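PDB 3KS6: glycerophosphoryl diester phosphodiesterase from Agrobacterium tumefaciens str. C58, which belongs to the glycerophosphoryl diester phosphodiesterase family of TIM-barrel proteins and carries a bound magnesium ion. Local coordinates for residues S7-T12 / G16-H21; E89-L94 / V100-E105; A172-A177 / M197-A202; S144-W149 / I178-H183; T53-A56 / M60-A63. One frame throughout, in Å; residues are numbered along the deposited sequence.

Contact 1. Residues S7-T12 / G16-H21. With ACT (acetate ion), chain H.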
# COMPACT_ATOMS: atom_id res chain seq x y z
N SER A 7 5.73 -2.65 4.71
CA SER A 7 6.05 -1.42 5.41
C SER A 7 5.21 -0.27 4.85
O SER A 7 5.40 0.12 3.70
CB SER A 7 7.52 -1.11 5.22
OG SER A 7 7.93 0.12 5.79
N HIS A 8 4.30 0.28 5.67
CA HIS A 8 3.30 1.26 5.24
C HIS A 8 3.96 2.60 5.01
O HIS A 8 4.45 3.22 5.93
CB HIS A 8 2.18 1.36 6.28
CG HIS A 8 0.99 2.17 5.84
ND1 HIS A 8 0.53 3.26 6.56
CD2 HIS A 8 0.15 2.03 4.79
CE1 HIS A 8 -0.52 3.77 5.93
NE2 HIS A 8 -0.80 3.03 4.88
N ARG A 9 3.98 3.02 3.75
CA ARG A 9 4.58 4.29 3.36
C ARG A 9 6.08 4.37 3.73
O ARG A 9 6.62 5.44 3.95
CB ARG A 9 3.81 5.48 3.95
CG ARG A 9 2.30 5.38 3.77
CD ARG A 9 1.58 6.64 4.21
NE ARG A 9 0.14 6.36 4.35
CZ ARG A 9 -0.72 7.10 5.03
NH1 ARG A 9 -0.35 8.22 5.65
NH2 ARG A 9 -1.99 6.71 5.09
N GLY A 10 6.74 3.22 3.78
CA GLY A 10 8.13 3.16 4.17
C GLY A 10 8.34 3.09 5.68
O GLY A 10 9.47 3.10 6.10
N GLY A 11 7.24 3.08 6.46
CA GLY A 11 7.28 2.94 7.93
C GLY A 11 7.02 4.29 8.60
O GLY A 11 7.89 4.82 9.31
N THR A 12 5.80 4.80 8.41
CA THR A 12 5.43 6.17 8.79
C THR A 12 5.85 6.58 10.20
O THR A 12 6.39 7.65 10.41
CB THR A 12 3.89 6.37 8.66
OG1 THR A 12 3.47 5.86 7.39
CG2 THR A 12 3.46 7.83 8.78
N GLY A 16 8.75 8.90 9.28
CA GLY A 16 7.99 9.91 8.59
C GLY A 16 7.26 9.29 7.43
O GLY A 16 7.55 8.16 7.02
N ASP A 17 6.33 10.06 6.88
CA ASP A 17 5.44 9.57 5.85
C ASP A 17 6.07 9.63 4.45
O ASP A 17 6.33 10.71 3.92
CB ASP A 17 4.16 10.40 5.91
CG ASP A 17 3.03 9.86 5.03
OD1 ASP A 17 3.27 9.42 3.89
OD2 ASP A 17 1.88 9.91 5.52
N SER A 18 6.33 8.47 3.86
CA SER A 18 6.82 8.38 2.48
C SER A 18 8.13 9.13 2.26
O SER A 18 8.33 9.83 1.24
CB SER A 18 5.74 8.88 1.48
OG SER A 18 4.52 8.23 1.70
N THR A 19 9.07 8.94 3.19
CA THR A 19 10.33 9.68 3.13
C THR A 19 11.42 8.82 2.53
O THR A 19 11.39 7.58 2.67
CB THR A 19 10.83 10.08 4.55
OG1 THR A 19 10.96 8.90 5.36
CG2 THR A 19 9.89 11.14 5.24
N PRO A 20 12.43 9.47 1.92
CA PRO A 20 13.60 8.73 1.48
C PRO A 20 14.23 7.86 2.59
O PRO A 20 14.62 6.71 2.34
CB PRO A 20 14.57 9.84 1.03
CG PRO A 20 13.66 10.95 0.59
CD PRO A 20 12.50 10.90 1.53
N HIS A 21 14.34 8.39 3.81
CA HIS A 21 14.87 7.59 4.93
C HIS A 21 14.04 6.31 5.18
O HIS A 21 14.60 5.21 5.30
CB HIS A 21 14.96 8.45 6.19
CG HIS A 21 15.57 7.77 7.36
ND1 HIS A 21 15.45 8.25 8.65
CD2 HIS A 21 16.30 6.63 7.45
CE1 HIS A 21 16.10 7.45 9.48
NE2 HIS A 21 16.61 6.45 8.78
C ACT H . -4.25 3.89 4.76
O ACT H . -4.21 3.60 5.99
OXT ACT H . -3.22 4.42 4.24
CH3 ACT H . -5.47 3.64 3.94
O HOH W 1 8.72 6.66 5.07
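Arg-9 meets Asp-17 through a salt bridge in which NH1 of Arg-9 lies 2.8 Å from OD2 of Asp-17. The carboxylate sits at the edge of the guanidinium, near its plane; seen from Asp-17, NH1 arrives on the syn side but tilted 28° out of the carboxylate plane, with the two planes turned 34° apart. The other end of the guanidinium is also engaged: NH2 of Arg-9 donates to OXT of the acetate ion, probably from the crystallisation liquor, over 2.7 Å, and that same oxygen accepts from NE2 of His-8 at 2.9 Å. The arginine chain, extended from CG to NE, starts over the imidazole, with CG above the centre of one face of the His-8 ring. This cluster lies at the C-terminal end of strand 4-8, where TIM barrels carry their sites, and the Arg-9 side chain comes within about 5 Å of the magnesium ion. Glu-35 and Asp-37 of the metal site touch it from strand 33-40.

In the next shell, Ser-18 OG donates to OD1 of Asp-17 at 2.8 Å, giving the second carboxylate oxygen a partner too. Thr-12 lies alongside, its CG2 3.9 Å from CB of Asp-17. On the far side of the imidazole, ND1 of His-8 bonds to Asp-232. The backbones are tied by Gly-16 N to Thr-12 O (2.9 Å) and, weakly, by Ser-18 N to Arg-9 O (3.0 Å), while water 1 donates to Arg-9 O and Gly-16 O and accepts from Thr-19 N.

Contact 2. Residues E89-L94 / V100-E105. With MG (magnesium ion), chain F.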
# COMPACT_ATOMS: atom_id res chain seq x y z
N GLU A 89 10.57 6.82 -10.01
CA GLU A 89 11.90 6.42 -10.48
C GLU A 89 12.93 6.36 -9.36
O GLU A 89 13.75 5.42 -9.24
CB GLU A 89 12.39 7.40 -11.57
CG GLU A 89 13.84 7.14 -11.99
CD GLU A 89 14.41 8.13 -13.01
OE1 GLU A 89 13.88 9.26 -13.13
OE2 GLU A 89 15.40 7.75 -13.66
N GLU A 90 12.92 7.39 -8.53
CA GLU A 90 13.83 7.46 -7.38
C GLU A 90 13.56 6.32 -6.40
O GLU A 90 14.50 5.72 -5.87
CB GLU A 90 13.70 8.81 -6.71
CG GLU A 90 14.27 9.94 -7.57
CD GLU A 90 13.84 11.37 -7.13
OE1 GLU A 90 12.99 11.54 -6.23
OE2 GLU A 90 14.35 12.33 -7.74
N LEU A 91 12.27 6.01 -6.17
CA LEU A 91 11.88 4.87 -5.34
C LEU A 91 12.38 3.56 -5.94
O LEU A 91 12.96 2.71 -5.25
CB LEU A 91 10.35 4.83 -5.11
CG LEU A 91 9.78 3.71 -4.21
CD1 LEU A 91 10.36 3.70 -2.78
CD2 LEU A 91 8.27 3.75 -4.20
N CYS A 92 12.19 3.39 -7.24
CA CYS A 92 12.64 2.17 -7.92
C CYS A 92 14.15 1.97 -7.75
O CYS A 92 14.61 0.87 -7.45
CB CYS A 92 12.27 2.25 -9.41
SG CYS A 92 10.54 2.02 -9.76
N ALA A 93 14.91 3.06 -7.87
CA ALA A 93 16.37 2.98 -7.68
C ALA A 93 16.76 2.46 -6.31
O ALA A 93 17.79 1.77 -6.15
CB ALA A 93 17.00 4.35 -7.91
N LEU A 94 15.97 2.77 -5.28
CA LEU A 94 16.29 2.26 -3.96
C LEU A 94 16.11 0.73 -3.84
O LEU A 94 16.67 0.12 -2.92
CB LEU A 94 15.41 2.94 -2.90
CG LEU A 94 15.59 4.44 -2.71
CD1 LEU A 94 14.54 4.91 -1.66
CD2 LEU A 94 17.06 4.74 -2.26
N VAL A 100 13.07 -6.88 -1.13
CA VAL A 100 11.70 -6.37 -0.80
C VAL A 100 11.00 -5.91 -2.09
O VAL A 100 11.60 -5.21 -2.90
CB VAL A 100 11.83 -5.21 0.20
CG1 VAL A 100 10.46 -4.56 0.55
CG2 VAL A 100 12.57 -5.70 1.46
N ASN A 101 9.73 -6.27 -2.23
CA ASN A 101 8.96 -5.97 -3.42
C ASN A 101 7.92 -4.91 -3.17
O ASN A 101 7.82 -4.42 -2.06
CB ASN A 101 8.37 -7.24 -3.95
CG ASN A 101 9.44 -8.19 -4.47
OD1 ASN A 101 10.49 -7.76 -4.96
ND2 ASN A 101 9.19 -9.46 -4.35
N PHE A 102 7.18 -4.53 -4.22
CA PHE A 102 6.32 -3.36 -4.16
C PHE A 102 4.87 -3.74 -3.96
O PHE A 102 4.39 -4.70 -4.59
CB PHE A 102 6.38 -2.60 -5.49
CG PHE A 102 7.58 -1.65 -5.69
CD1 PHE A 102 8.51 -1.39 -4.72
CD2 PHE A 102 7.65 -0.92 -6.88
CE1 PHE A 102 9.54 -0.48 -4.93
CE2 PHE A 102 8.69 0.00 -7.08
CZ PHE A 102 9.63 0.20 -6.09
N ARG A 103 4.17 -2.95 -3.13
CA ARG A 103 2.72 -2.97 -3.00
C ARG A 103 2.31 -1.50 -3.33
O ARG A 103 2.48 -0.57 -2.54
CB ARG A 103 2.28 -3.42 -1.60
CG ARG A 103 0.77 -3.28 -1.31
CD ARG A 103 0.53 -3.57 0.12
NE ARG A 103 -0.79 -3.22 0.63
CZ ARG A 103 -1.64 -4.07 1.19
NH1 ARG A 103 -1.34 -5.37 1.38
NH2 ARG A 103 -2.78 -3.59 1.65
N CYS A 104 1.83 -1.32 -4.54
CA CYS A 104 1.55 -0.01 -5.10
C CYS A 104 0.06 0.33 -5.02
O CYS A 104 -0.74 -0.38 -5.60
CB CYS A 104 2.00 -0.03 -6.58
SG CYS A 104 1.66 1.48 -7.49
N GLU A 105 -0.30 1.42 -4.36
CA GLU A 105 -1.73 1.80 -4.27
C GLU A 105 -2.07 2.90 -5.24
O GLU A 105 -1.37 3.91 -5.30
CB GLU A 105 -2.12 2.24 -2.84
CG GLU A 105 -3.63 2.35 -2.67
CD GLU A 105 -4.06 2.80 -1.30
OE1 GLU A 105 -3.28 2.66 -0.32
OE2 GLU A 105 -5.19 3.37 -1.22
MG MG F . -1.73 3.29 0.84
O HOH W 2 -0.23 4.21 2.03
O HOH W 3 -3.10 4.64 1.65
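A chi1 of -178° turns Leu-91 CG away from its own backbone N and off the helix toward Phe-102, whose CG is in turn anti to the carbonyl carbon (chi1 -82°), sending the ring out from the strand toward the helix. The two side chains approach from opposite directions, and CG of Leu-91 comes 4.0 Å from CZ of Phe-102, the far corner of the ring. Cys-92 arrives at a different place. Its SG lies 3.8 Å from CE2 of Phe-102, close to the ring plane and 83° off the ring normal, making a sulfur-aromatic contact at the edge. CZ is also 4.0 Å from CA of Cys-92, so the ring tip abuts the helix backbone as well as two side chains. No hydrogen bond crosses the contact.

Three residues further along the strand, Glu-105 extends beyond CG to place OE1 2.0 Å from the magnesium ion. Waters 2 and 3 are ligands of the same ion, and Glu-35 and Asp-37 complete the protein's share of the site.

Phe-102 thus joins helix 88-95 to strand 101-106, which runs parallel between strands 33-40 and 135-139 in the barrel sheet. Around the ring, Phe-36 of strand 33-40 and Tyr-95 of the helix stack edge-to-face with it, Met-131 borders both Phe-102 and Cys-92, and Phe-23 of helix 20-27 touches Leu-91.

Contact 3. Residues A172-A177 / M197-A202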
# COMPACT_ATOMS: atom_id res chain seq x y z
N ALA A 172 -21.90 -9.35 0.50
CA ALA A 172 -21.91 -8.49 -0.70
C ALA A 172 -20.51 -8.01 -1.06
O ALA A 172 -20.22 -7.78 -2.26
CB ALA A 172 -22.83 -7.32 -0.54
N VAL A 173 -19.65 -7.82 -0.06
CA VAL A 173 -18.24 -7.51 -0.38
C VAL A 173 -17.64 -8.66 -1.18
O VAL A 173 -16.98 -8.45 -2.20
CB VAL A 173 -17.39 -7.21 0.87
CG1 VAL A 173 -15.85 -7.27 0.53
CG2 VAL A 173 -17.76 -5.87 1.49
N ILE A 174 -17.90 -9.89 -0.75
CA ILE A 174 -17.38 -11.06 -1.40
C ILE A 174 -18.00 -11.23 -2.80
O ILE A 174 -17.26 -11.50 -3.75
CB ILE A 174 -17.57 -12.35 -0.50
CG1 ILE A 174 -16.68 -12.23 0.73
CG2 ILE A 174 -17.27 -13.63 -1.29
CD1 ILE A 174 -17.09 -13.20 1.89
N GLU A 175 -19.33 -11.03 -2.91
CA GLU A 175 -20.03 -11.05 -4.21
C GLU A 175 -19.33 -10.14 -5.22
O GLU A 175 -19.06 -10.51 -6.37
CB GLU A 175 -21.45 -10.44 -4.08
CG GLU A 175 -22.52 -11.25 -3.37
CD GLU A 175 -23.78 -10.41 -3.04
OE1 GLU A 175 -23.93 -9.23 -3.49
OE2 GLU A 175 -24.64 -10.96 -2.30
N THR A 176 -19.08 -8.93 -4.75
CA THR A 176 -18.55 -7.86 -5.55
C THR A 176 -17.14 -8.16 -6.04
O THR A 176 -16.81 -7.99 -7.23
CB THR A 176 -18.60 -6.53 -4.76
OG1 THR A 176 -19.95 -6.29 -4.36
CG2 THR A 176 -18.08 -5.38 -5.61
N ALA A 177 -16.31 -8.64 -5.13
CA ALA A 177 -14.96 -9.03 -5.52
C ALA A 177 -15.00 -10.12 -6.60
O ALA A 177 -14.31 -10.02 -7.60
CB ALA A 177 -14.16 -9.52 -4.28
N MSE A 197 -12.48 -13.80 8.14
CA MSE A 197 -11.45 -14.46 7.37
C MSE A 197 -11.91 -15.79 6.79
O MSE A 197 -11.61 -16.11 5.64
CB MSE A 197 -10.17 -14.62 8.22
CG MSE A 197 -9.09 -15.41 7.54
SE MSE A 197 -7.49 -15.40 8.63
CE MSE A 197 -6.56 -16.79 7.73
N ALA A 198 -12.63 -16.57 7.59
CA ALA A 198 -13.18 -17.83 7.13
C ALA A 198 -14.15 -17.64 5.99
O ALA A 198 -14.08 -18.35 4.99
CB ALA A 198 -13.88 -18.57 8.33
N GLN A 199 -15.08 -16.69 6.13
CA GLN A 199 -16.07 -16.45 5.09
C GLN A 199 -15.39 -16.05 3.76
O GLN A 199 -15.77 -16.54 2.66
CB GLN A 199 -17.04 -15.36 5.55
CG GLN A 199 -18.21 -15.23 4.61
CD GLN A 199 -19.20 -14.22 5.05
OE1 GLN A 199 -19.13 -13.72 6.16
NE2 GLN A 199 -20.17 -13.94 4.17
N VAL A 200 -14.39 -15.17 3.86
CA VAL A 200 -13.64 -14.69 2.70
C VAL A 200 -12.86 -15.87 2.04
O VAL A 200 -12.94 -16.11 0.84
CB VAL A 200 -12.72 -13.52 3.10
CG1 VAL A 200 -11.78 -13.17 2.00
CG2 VAL A 200 -13.55 -12.30 3.56
N GLN A 201 -12.14 -16.64 2.84
CA GLN A 201 -11.40 -17.78 2.29
C GLN A 201 -12.26 -18.90 1.74
O GLN A 201 -11.88 -19.55 0.77
CB GLN A 201 -10.39 -18.27 3.34
CG GLN A 201 -9.33 -17.25 3.59
CD GLN A 201 -8.26 -17.74 4.53
OE1 GLN A 201 -8.46 -18.69 5.29
NE2 GLN A 201 -7.13 -17.06 4.51
N ALA A 202 -13.44 -19.10 2.32
CA ALA A 202 -14.38 -20.13 1.86
C ALA A 202 -14.90 -19.79 0.46
O ALA A 202 -15.26 -20.68 -0.29
CB ALA A 202 -15.56 -20.27 2.84
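Two helices on the outside of the TIM barrel, 162-179 and 194-202, pack against each other where Ile-174 of the first meets Gln-199 and Val-200 of the second. The contact is carried almost entirely by one methyl group. Ile-174 holds CG1 beside its backbone N (chi1 -68°) and the chain straightens at chi2 (162°), pushing CD1 across to the other helix. There CD1 lies 3.6 Å from CG of Gln-199 and 3.8 Å from CA of Val-200, touching helix backbone as well as side chain. Its distance to CG2 of Val-200 is 4.0 Å, so the methyl sits against both residues, Gln-199 and Val-200.

These helices follow strands 156-160 and 184-188, which are parallel neighbours in the barrel sheet, and strand 184-188 lies between the helices along the chain. At the point of contact their backbones come close, with CA of Ile-174 only 6.6 Å from CA of Val-200.

Gln-199 forms the outer border: its extended chain crosses Ile-174 at a slant, aliphatic CG against the methyl, with the amide NE2 3.9 Å from CD1. Toward the barrel, Leu-205 touches both Ile-174 and Val-200, and Val-200 also meets Phe-207 of strand 206-210. Within helix 162-179, across the turn that holds Ile-174, OG1 of Thr-176 donates to O of Ala-172 at 2.6 Å; N of Thr-176 reaches that oxygen from the opposite face of its plane.

Contact 4. Residues S144-W149 / I178-H183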
# COMPACT_ATOMS: atom_id res chain seq x y z
N SER A 144 -10.70 1.61 -10.45
CA SER A 144 -9.26 1.44 -10.61
C SER A 144 -8.89 -0.06 -10.62
O SER A 144 -7.99 -0.45 -11.34
CB SER A 144 -8.49 2.20 -9.52
OG SER A 144 -8.74 3.59 -9.57
N MSE A 145 -9.61 -0.88 -9.88
CA MSE A 145 -9.39 -2.33 -9.92
C MSE A 145 -9.74 -2.87 -11.31
O MSE A 145 -9.06 -3.76 -11.84
CB MSE A 145 -10.25 -3.02 -8.87
CG MSE A 145 -9.94 -2.60 -7.43
SE MSE A 145 -8.15 -3.09 -6.82
CE MSE A 145 -7.02 -1.95 -7.62
N ASP A 146 -10.82 -2.34 -11.88
CA ASP A 146 -11.22 -2.73 -13.23
C ASP A 146 -10.18 -2.33 -14.27
O ASP A 146 -9.89 -3.09 -15.19
CB ASP A 146 -12.63 -2.17 -13.56
CG ASP A 146 -13.73 -2.85 -12.77
OD1 ASP A 146 -13.43 -3.84 -12.05
OD2 ASP A 146 -14.91 -2.41 -12.88
N GLU A 147 -9.63 -1.14 -14.13
CA GLU A 147 -8.55 -0.71 -15.03
C GLU A 147 -7.31 -1.56 -14.97
O GLU A 147 -6.73 -1.94 -16.01
CB GLU A 147 -8.14 0.71 -14.72
CG GLU A 147 -8.91 1.72 -15.48
CD GLU A 147 -8.25 3.09 -15.40
OE1 GLU A 147 -8.25 3.68 -14.31
OE2 GLU A 147 -7.74 3.56 -16.43
N LEU A 148 -6.91 -1.87 -13.75
CA LEU A 148 -5.75 -2.75 -13.55
C LEU A 148 -6.00 -4.13 -14.15
O LEU A 148 -5.10 -4.73 -14.75
CB LEU A 148 -5.42 -2.83 -12.07
CG LEU A 148 -4.83 -1.60 -11.40
CD1 LEU A 148 -4.92 -1.75 -9.87
CD2 LEU A 148 -3.36 -1.38 -11.81
N TRP A 149 -7.21 -4.66 -14.00
CA TRP A 149 -7.53 -5.99 -14.52
C TRP A 149 -7.27 -6.04 -16.04
O TRP A 149 -6.75 -7.02 -16.56
CB TRP A 149 -8.97 -6.34 -14.19
CG TRP A 149 -9.45 -7.60 -14.79
CD1 TRP A 149 -9.22 -8.89 -14.37
CD2 TRP A 149 -10.25 -7.70 -15.96
NE1 TRP A 149 -9.83 -9.77 -15.21
CE2 TRP A 149 -10.47 -9.06 -16.20
CE3 TRP A 149 -10.79 -6.74 -16.85
CZ2 TRP A 149 -11.23 -9.51 -17.30
CZ3 TRP A 149 -11.55 -7.18 -17.93
CH2 TRP A 149 -11.76 -8.55 -18.15
N ILE A 178 -15.84 -11.13 -6.43
CA ILE A 178 -15.93 -12.21 -7.38
C ILE A 178 -16.40 -11.70 -8.75
O ILE A 178 -15.82 -12.08 -9.79
CB ILE A 178 -16.85 -13.35 -6.85
CG1 ILE A 178 -16.13 -14.05 -5.67
CG2 ILE A 178 -17.17 -14.36 -7.97
CD1 ILE A 178 -17.06 -14.97 -4.88
N ALA A 179 -17.41 -10.84 -8.75
CA ALA A 179 -18.00 -10.28 -9.97
C ALA A 179 -16.97 -9.47 -10.75
O ALA A 179 -17.02 -9.37 -12.00
CB ALA A 179 -19.16 -9.41 -9.63
N HIS A 180 -16.02 -8.91 -10.02
CA HIS A 180 -14.94 -8.11 -10.62
C HIS A 180 -13.59 -8.84 -10.81
O HIS A 180 -12.55 -8.20 -11.10
CB HIS A 180 -14.76 -6.90 -9.75
CG HIS A 180 -15.84 -5.89 -9.96
ND1 HIS A 180 -15.65 -4.77 -10.74
CD2 HIS A 180 -17.12 -5.84 -9.53
CE1 HIS A 180 -16.76 -4.05 -10.76
NE2 HIS A 180 -17.68 -4.68 -10.03
N SER A 181 -13.63 -10.15 -10.69
CA SER A 181 -12.42 -10.98 -10.85
C SER A 181 -11.27 -10.55 -9.95
O SER A 181 -10.11 -10.58 -10.36
CB SER A 181 -11.93 -11.02 -12.31
OG SER A 181 -12.94 -11.51 -13.16
N ILE A 182 -11.61 -10.19 -8.71
CA ILE A 182 -10.64 -9.82 -7.67
C ILE A 182 -10.45 -11.08 -6.82
O ILE A 182 -11.43 -11.70 -6.40
CB ILE A 182 -11.15 -8.58 -6.83
CG1 ILE A 182 -11.26 -7.33 -7.76
CG2 ILE A 182 -10.24 -8.27 -5.66
CD1 ILE A 182 -12.11 -6.22 -7.21
N HIS A 183 -9.20 -11.42 -6.54
CA HIS A 183 -8.85 -12.65 -5.84
C HIS A 183 -8.35 -12.44 -4.43
O HIS A 183 -8.07 -13.42 -3.74
CB HIS A 183 -7.81 -13.41 -6.64
CG HIS A 183 -8.22 -13.63 -8.05
ND1 HIS A 183 -9.34 -14.35 -8.39
CD2 HIS A 183 -7.71 -13.16 -9.21
CE1 HIS A 183 -9.48 -14.36 -9.70
NE2 HIS A 183 -8.51 -13.63 -10.22
O HOH W 4 -11.44 -5.73 -11.13
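A histidine-carboxylate hydrogen bond between His-180 and Asp-146, flanked by apolar packing, fastens helix 142-151 to the C-terminal end of helix 162-179 on the outside of the TIM barrel. That end is a Schellman motif: Ser-181, with positive phi, is its C-prime residue, closed by the bonds Ser-181 N to Ile-178 O and Ile-182 N to Ala-177 O. The chain thereby turns away from the helix before strand 184-188, and the turn presents His-180, Ser-181 and Ile-182 to the neighbouring helix.

ND1 of His-180 donates to OD1 of Asp-146 over 2.7 Å, and the bond is nearly straight, at 170°. It uses the syn lone pair of OD1 and stays in the imidazole plane, while carboxylate and ring are only 11° apart. The two groups are thus almost coplanar, the ring meeting the carboxylate by its edge. As donor, ND1 carries a proton, and the bond restrains the rotation of the imidazole.

Deeper in, CB of Met-145, a selenomethionine, lies 4.1 Å from CD1 of Ile-182, and Trp-158 of strand 156-160 touches both residues. At the outer margin, Trp-149 has its CG anti to the backbone N (chi1 174°), and the pyrrole part of the indole reaches Ser-181, with NE1 3.8 Å from CB of Ser-181. Between the segments, water 4 donates to OD1 of Asp-146 at 2.9 Å and to O of His-180 at 2.7 Å.

Contact 5. Residues T53-A56 / M60-A63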
# COMPACT_ATOMS: atom_id res chain seq x y z
N THR A 53 -2.99 15.87 -2.01
CA THR A 53 -2.50 17.22 -1.72
C THR A 53 -1.30 17.13 -0.80
O THR A 53 -1.09 16.14 -0.08
CB THR A 53 -3.56 18.10 -1.06
OG1 THR A 53 -3.94 17.52 0.18
CG2 THR A 53 -4.81 18.29 -1.97
N LEU A 54 -0.50 18.17 -0.83
CA LEU A 54 0.70 18.23 -0.03
C LEU A 54 0.49 18.73 1.41
O LEU A 54 1.41 18.68 2.19
CB LEU A 54 1.73 19.12 -0.74
CG LEU A 54 2.35 18.60 -2.07
CD1 LEU A 54 3.47 19.56 -2.55
CD2 LEU A 54 2.89 17.17 -1.96
N ASP A 55 -0.71 19.19 1.76
CA ASP A 55 -0.95 19.92 3.01
C ASP A 55 -0.57 19.20 4.30
O ASP A 55 0.11 19.77 5.13
CB ASP A 55 -2.42 20.35 3.11
CG ASP A 55 -2.91 21.17 1.90
OD1 ASP A 55 -2.53 20.88 0.76
OD2 ASP A 55 -3.72 22.10 2.11
N ALA A 56 -0.97 17.94 4.43
CA ALA A 56 -0.89 17.19 5.70
C ALA A 56 0.49 16.80 6.13
O ALA A 56 0.80 16.82 7.33
CB ALA A 56 -1.78 15.94 5.61
N MSE A 60 4.01 22.74 2.30
CA MSE A 60 3.31 23.37 1.18
C MSE A 60 1.87 22.94 1.16
O MSE A 60 1.49 22.04 1.91
CB MSE A 60 3.95 22.95 -0.15
CG MSE A 60 5.40 23.26 -0.27
SE MSE A 60 5.68 25.14 -0.36
CE MSE A 60 7.67 25.16 -0.32
N THR A 61 1.10 23.53 0.26
CA THR A 61 -0.30 23.28 0.14
C THR A 61 -0.57 23.12 -1.34
O THR A 61 0.18 23.66 -2.17
CB THR A 61 -1.11 24.51 0.70
OG1 THR A 61 -2.51 24.27 0.65
CG2 THR A 61 -0.82 25.71 -0.11
N GLY A 62 -1.64 22.41 -1.66
CA GLY A 62 -2.11 22.25 -3.02
C GLY A 62 -2.17 20.81 -3.53
O GLY A 62 -1.54 19.91 -2.98
N ALA A 63 -2.98 20.62 -4.57
CA ALA A 63 -3.13 19.34 -5.24
C ALA A 63 -1.94 19.03 -6.13
O ALA A 63 -1.62 19.79 -7.02
CB ALA A 63 -4.42 19.32 -6.07
O HOH W 5 1.19 22.44 4.72
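Leu-54 and Asp-55 grip Gly-62 and Thr-61 where a surface loop doubles back on itself, closed by a single beta bridge between Thr-53 and Ala-63. The loop lies between strand 46-48 and helix 69-74 of this TIM-barrel protein, about 20 Å (centre to centre) from the middle of the chain.

Of the hydrogen bonds, one joins the two backbones: Leu-54 N donates to Gly-62 O over 3.0 Å. The other two end on the carboxylate of Asp-55, whose CG is anti to the carbonyl carbon (chi1 -55°) and leans across to the returning segment 60-63. OD1 of Asp-55 accepts from N of Gly-62 at 3.0 Å on the syn side, 29° out of the carboxylate plane. OD2 accepts from OG1 of Thr-61 at 2.9 Å, from well above that plane. With each oxygen held by a different residue, one through the backbone and one through a hydroxyl, the carboxylate is restrained in rotation.

CH···O contacts run beside these bonds: CA of Thr-53 is 3.1 Å from O of Gly-62, and CA of Asp-55 is 3.4 Å from O of Met-60. Gly-62 O thus receives both a true hydrogen bond and a CA-H from neighbouring residues.

Apolar packing is slight. Leu-54 and Met-60, a selenomethionine, lie side by side pointing the same way, with CD1 of Leu-54 4.2 Å from CB of Met-60, and CG2 of Thr-53 rests 3.8 Å from CA of Ala-63. At the turn between the segments, OG1 of Thr-58 bonds to both O of Leu-54 and N of Met-60.

How the contacts relate
Contacts 1 and 2 both lie by the metal site. Their centres are 12 Å apart, their nearest atoms about 4 Å apart without touching, and both reach the barrel sheet; contact 2 supplies Glu-105 as a magnesium ligand. Contact 5 lies further out, its centre 17 Å from that of contact 1. Contacts 3 and 4 belong to the outer helices, on the same side of the chain's centre, with centres 14 Å apart; they share helix 162-179 and touch where that helix ends. Contact 3 is remote from the site, its centre 31 Å from that of contact 1. Contact 4 comes nearer, its nearest atoms about 6 Å from those of contact 2.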